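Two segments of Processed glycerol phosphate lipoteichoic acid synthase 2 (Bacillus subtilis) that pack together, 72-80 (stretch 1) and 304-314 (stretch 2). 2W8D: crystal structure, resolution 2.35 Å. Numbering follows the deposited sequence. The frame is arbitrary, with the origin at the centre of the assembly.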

# COMPACT_ATOMS: atom_id res chain seq x y z
N PHE A 72 -4.99 9.35 5.86
CA PHE A 72 -6.25 8.88 5.31
C PHE A 72 -6.78 7.75 6.20
O PHE A 72 -6.18 6.66 6.26
CB PHE A 72 -6.05 8.35 3.87
CG PHE A 72 -5.32 9.32 2.95
CD1 PHE A 72 -6.03 10.12 2.05
CD2 PHE A 72 -3.94 9.42 2.97
CE1 PHE A 72 -5.37 11.00 1.21
CE2 PHE A 72 -3.28 10.31 2.12
CZ PHE A 72 -4.00 11.10 1.24
N ASP A 73 -7.90 8.02 6.89
CA ASP A 73 -8.49 7.10 7.87
C ASP A 73 -9.63 6.20 7.31
O ASP A 73 -10.19 5.34 8.03
CB ASP A 73 -8.93 7.88 9.11
CG ASP A 73 -10.05 8.87 8.81
OD1 ASP A 73 -10.09 9.48 7.73
OD2 ASP A 73 -10.90 9.06 9.66
N ASN A 74 -9.98 6.41 6.05
CA ASN A 74 -10.88 5.53 5.35
C ASN A 74 -10.24 4.93 4.07
O ASN A 74 -10.81 4.94 2.99
CB ASN A 74 -12.17 6.25 5.03
CG ASN A 74 -12.94 6.61 6.25
OD1 ASN A 74 -13.12 5.79 7.16
ND2 ASN A 74 -13.44 7.83 6.29
N PHE A 75 -9.04 4.40 4.24
CA PHE A 75 -8.27 3.83 3.15
C PHE A 75 -8.22 2.31 3.37
O PHE A 75 -7.96 1.86 4.46
CB PHE A 75 -6.88 4.46 3.11
CG PHE A 75 -5.94 3.81 2.16
CD1 PHE A 75 -5.95 4.15 0.81
CD2 PHE A 75 -5.04 2.87 2.60
CE1 PHE A 75 -5.08 3.54 -0.09
CE2 PHE A 75 -4.15 2.24 1.71
CZ PHE A 75 -4.17 2.57 0.39
N PHE A 76 -8.50 1.54 2.34
CA PHE A 76 -8.68 0.12 2.46
C PHE A 76 -7.65 -0.66 1.63
O PHE A 76 -7.37 -0.32 0.48
CB PHE A 76 -10.12 -0.26 2.01
CG PHE A 76 -11.20 0.31 2.91
CD1 PHE A 76 -11.82 -0.49 3.88
CD2 PHE A 76 -11.60 1.65 2.79
CE1 PHE A 76 -12.81 0.04 4.73
CE2 PHE A 76 -12.60 2.18 3.63
CZ PHE A 76 -13.19 1.37 4.60
N HIS A 77 -7.13 -1.75 2.19
CA HIS A 77 -6.34 -2.68 1.34
C HIS A 77 -7.28 -3.41 0.35
O HIS A 77 -8.44 -3.65 0.64
CB HIS A 77 -5.53 -3.67 2.18
CG HIS A 77 -6.34 -4.81 2.70
ND1 HIS A 77 -6.51 -5.98 2.00
CD2 HIS A 77 -7.03 -4.95 3.86
CE1 HIS A 77 -7.28 -6.80 2.70
NE2 HIS A 77 -7.62 -6.19 3.82
N GLN A 78 -6.78 -3.75 -0.83
CA GLN A 78 -7.61 -4.43 -1.81
C GLN A 78 -6.98 -5.75 -2.24
O GLN A 78 -7.25 -6.23 -3.35
CB GLN A 78 -7.86 -3.51 -3.02
CG GLN A 78 -8.58 -2.18 -2.65
CD GLN A 78 -8.64 -1.23 -3.80
OE1 GLN A 78 -7.60 -0.74 -4.27
NE2 GLN A 78 -9.85 -0.98 -4.30
N THR A 79 -6.16 -6.33 -1.37
CA THR A 79 -5.39 -7.51 -1.66
C THR A 79 -6.20 -8.79 -1.64
O THR A 79 -7.30 -8.85 -1.05
CB THR A 79 -4.17 -7.69 -0.68
OG1 THR A 79 -4.66 -7.94 0.63
CG2 THR A 79 -3.22 -6.46 -0.68
N GLY A 80 -5.65 -9.80 -2.32
CA GLY A 80 -6.18 -11.17 -2.30
C GLY A 80 -5.08 -12.10 -1.79
O GLY A 80 -4.32 -11.77 -0.83
N VAL A 304 -7.36 13.56 5.42
CA VAL A 304 -8.50 13.39 4.48
C VAL A 304 -9.39 12.17 4.77
O VAL A 304 -8.88 11.10 5.06
CB VAL A 304 -8.11 13.62 2.96
CG1 VAL A 304 -6.63 13.91 2.78
CG2 VAL A 304 -8.60 12.54 2.07
N HIS A 305 -10.72 12.36 4.72
CA HIS A 305 -11.69 11.32 5.10
C HIS A 305 -12.36 10.62 3.93
O HIS A 305 -13.24 9.76 4.11
CB HIS A 305 -12.76 11.87 6.06
CG HIS A 305 -12.18 12.65 7.19
ND1 HIS A 305 -11.27 12.10 8.07
CD2 HIS A 305 -12.32 13.94 7.55
CE1 HIS A 305 -10.88 13.02 8.94
NE2 HIS A 305 -11.51 14.15 8.64
N LYS A 306 -11.97 11.00 2.73
CA LYS A 306 -12.46 10.34 1.54
C LYS A 306 -12.13 8.83 1.56
O LYS A 306 -11.02 8.44 1.87
CB LYS A 306 -11.82 10.96 0.30
CG LYS A 306 -12.26 12.39 0.04
CD LYS A 306 -11.77 12.79 -1.32
CE LYS A 306 -11.90 14.28 -1.59
NZ LYS A 306 -11.13 14.56 -2.84
N TYR A 307 -13.12 8.02 1.24
CA TYR A 307 -12.94 6.57 1.02
C TYR A 307 -12.00 6.38 -0.16
O TYR A 307 -12.09 7.13 -1.13
CB TYR A 307 -14.32 5.91 0.83
CG TYR A 307 -15.02 5.72 2.15
CD1 TYR A 307 -15.36 6.80 2.97
CD2 TYR A 307 -15.29 4.44 2.62
CE1 TYR A 307 -15.98 6.59 4.24
CE2 TYR A 307 -15.91 4.22 3.84
CZ TYR A 307 -16.24 5.28 4.64
OH TYR A 307 -16.83 4.96 5.82
N ALA A 308 -11.07 5.42 -0.04
CA ALA A 308 -10.03 5.18 -1.03
C ALA A 308 -9.46 3.78 -0.87
O ALA A 308 -9.50 3.25 0.22
CB ALA A 308 -8.89 6.23 -0.90
N GLY A 309 -8.88 3.21 -1.92
CA GLY A 309 -8.21 1.91 -1.82
C GLY A 309 -6.78 1.91 -2.37
O GLY A 309 -6.34 2.92 -2.91
N ASP A 310 -6.06 0.81 -2.20
CA ASP A 310 -4.70 0.66 -2.73
C ASP A 310 -4.46 1.21 -4.13
O ASP A 310 -3.41 1.79 -4.34
CB ASP A 310 -4.29 -0.81 -2.77
CG ASP A 310 -3.98 -1.36 -1.43
OD1 ASP A 310 -3.49 -0.59 -0.54
OD2 ASP A 310 -4.24 -2.57 -1.26
N VAL A 311 -5.39 0.99 -5.09
CA VAL A 311 -5.17 1.36 -6.51
C VAL A 311 -5.17 2.89 -6.71
O VAL A 311 -4.75 3.40 -7.77
CB VAL A 311 -6.19 0.69 -7.49
CG1 VAL A 311 -6.00 -0.87 -7.58
CG2 VAL A 311 -7.61 1.04 -7.11
N ASP A 312 -5.64 3.61 -5.69
CA ASP A 312 -5.66 5.06 -5.75
C ASP A 312 -4.31 5.72 -5.40
O ASP A 312 -4.12 6.89 -5.70
CB ASP A 312 -6.74 5.63 -4.82
CG ASP A 312 -8.13 5.08 -5.10
OD1 ASP A 312 -8.41 4.68 -6.24
OD2 ASP A 312 -8.96 5.10 -4.18
N VAL A 313 -3.39 4.99 -4.77
CA VAL A 313 -2.12 5.61 -4.33
C VAL A 313 -1.25 6.14 -5.48
O VAL A 313 -0.77 7.29 -5.42
CB VAL A 313 -1.30 4.69 -3.39
CG1 VAL A 313 -0.07 5.43 -2.81
CG2 VAL A 313 -2.14 4.24 -2.24
N ALA A 314 -1.06 5.34 -6.51
CA ALA A 314 -0.11 5.65 -7.58
C ALA A 314 -0.43 6.97 -8.30
O ALA A 314 0.48 7.76 -8.51
CB ALA A 314 0.03 4.48 -8.60
O HOH W 1 -9.41 8.42 3.91

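The two stretches, more than 200 residues apart in sequence, lie side by side as neighbouring parallel strands and bury 795 Å² between them. Three backbone hydrogen bonds form the centre of the contact. Ala 308 N donates to Asn 74 O (3.1 Å), Phe 76 N to Ala 308 O (2.9 Å), and Asp 310 N to Phe 76 O (3.2 Å). The bonds alternate in direction, as in parallel pairing: Ala 308, opposite Phe 75, gives its amide to Asn 74 O and takes Phe 76 N on its carbonyl. The same carbonyls also receive CA-H...O contacts, among them Phe 75 CA to Ala 308 O at 3.2 Å and Gly 309 CA to Phe 76 O at 3.3 Å.

Beyond the three backbone bonds, polar side chains and a water take over. On the N-terminal side, His 305 ND1 donates to Asp 73 OD1 (2.9 Å), while Asn 74 ND2 reaches His 305 O (2.9 Å); an amide suits this place because its NH2 group can donate to a backbone carbonyl that has no backbone partner across the two stretches. Water 1 spans the same gap, accepting from Asn 74 N (3.0 Å) and donating to Val 304 O (3.0 Å) and Lys 306 O (2.6 Å). On the C-terminal side the exchange is reciprocal: Gln 78 N donates to Asp 310 OD2 (2.8 Å), and Val 311 N donates to Gln 78 OE1 (2.9 Å). Each side chain thus serves a backbone amide of the other stretch, which matters because both residues are buried.

Apolar packing covers the two faces of the sheet. On the face carrying Phe 75 and Ala 308, the methyl of alanine packs against the phenyl ring, with Phe 75 CD1 4.0 Å from Ala 308 CB; the t rotamer of Phe 75 also brings CE1 to 3.7 Å from Val 313 CG2, so the ring reaches the helix that follows the strand. Nearby, Phe 72 CD1 meets Val 304 CG2 at 3.5 Å. On the face of Phe 76, its ring and that of Tyr 307 are near parallel (25°) but slid apart, touching at Phe 76 CE2 and Tyr 307 CD2 (3.7 Å). Tyr 307 also offers a ring face to Asn 74, whose CB sits 3.9 Å from the ring centroid, so the asparagine combines a polar tip with an apolar root.

Gly 309 is suited to its place by what it lacks: a CB there would fall 2.5 Å from Gln 78 CD, a clash with the side chain whose OE1 accepts from Val 311 N.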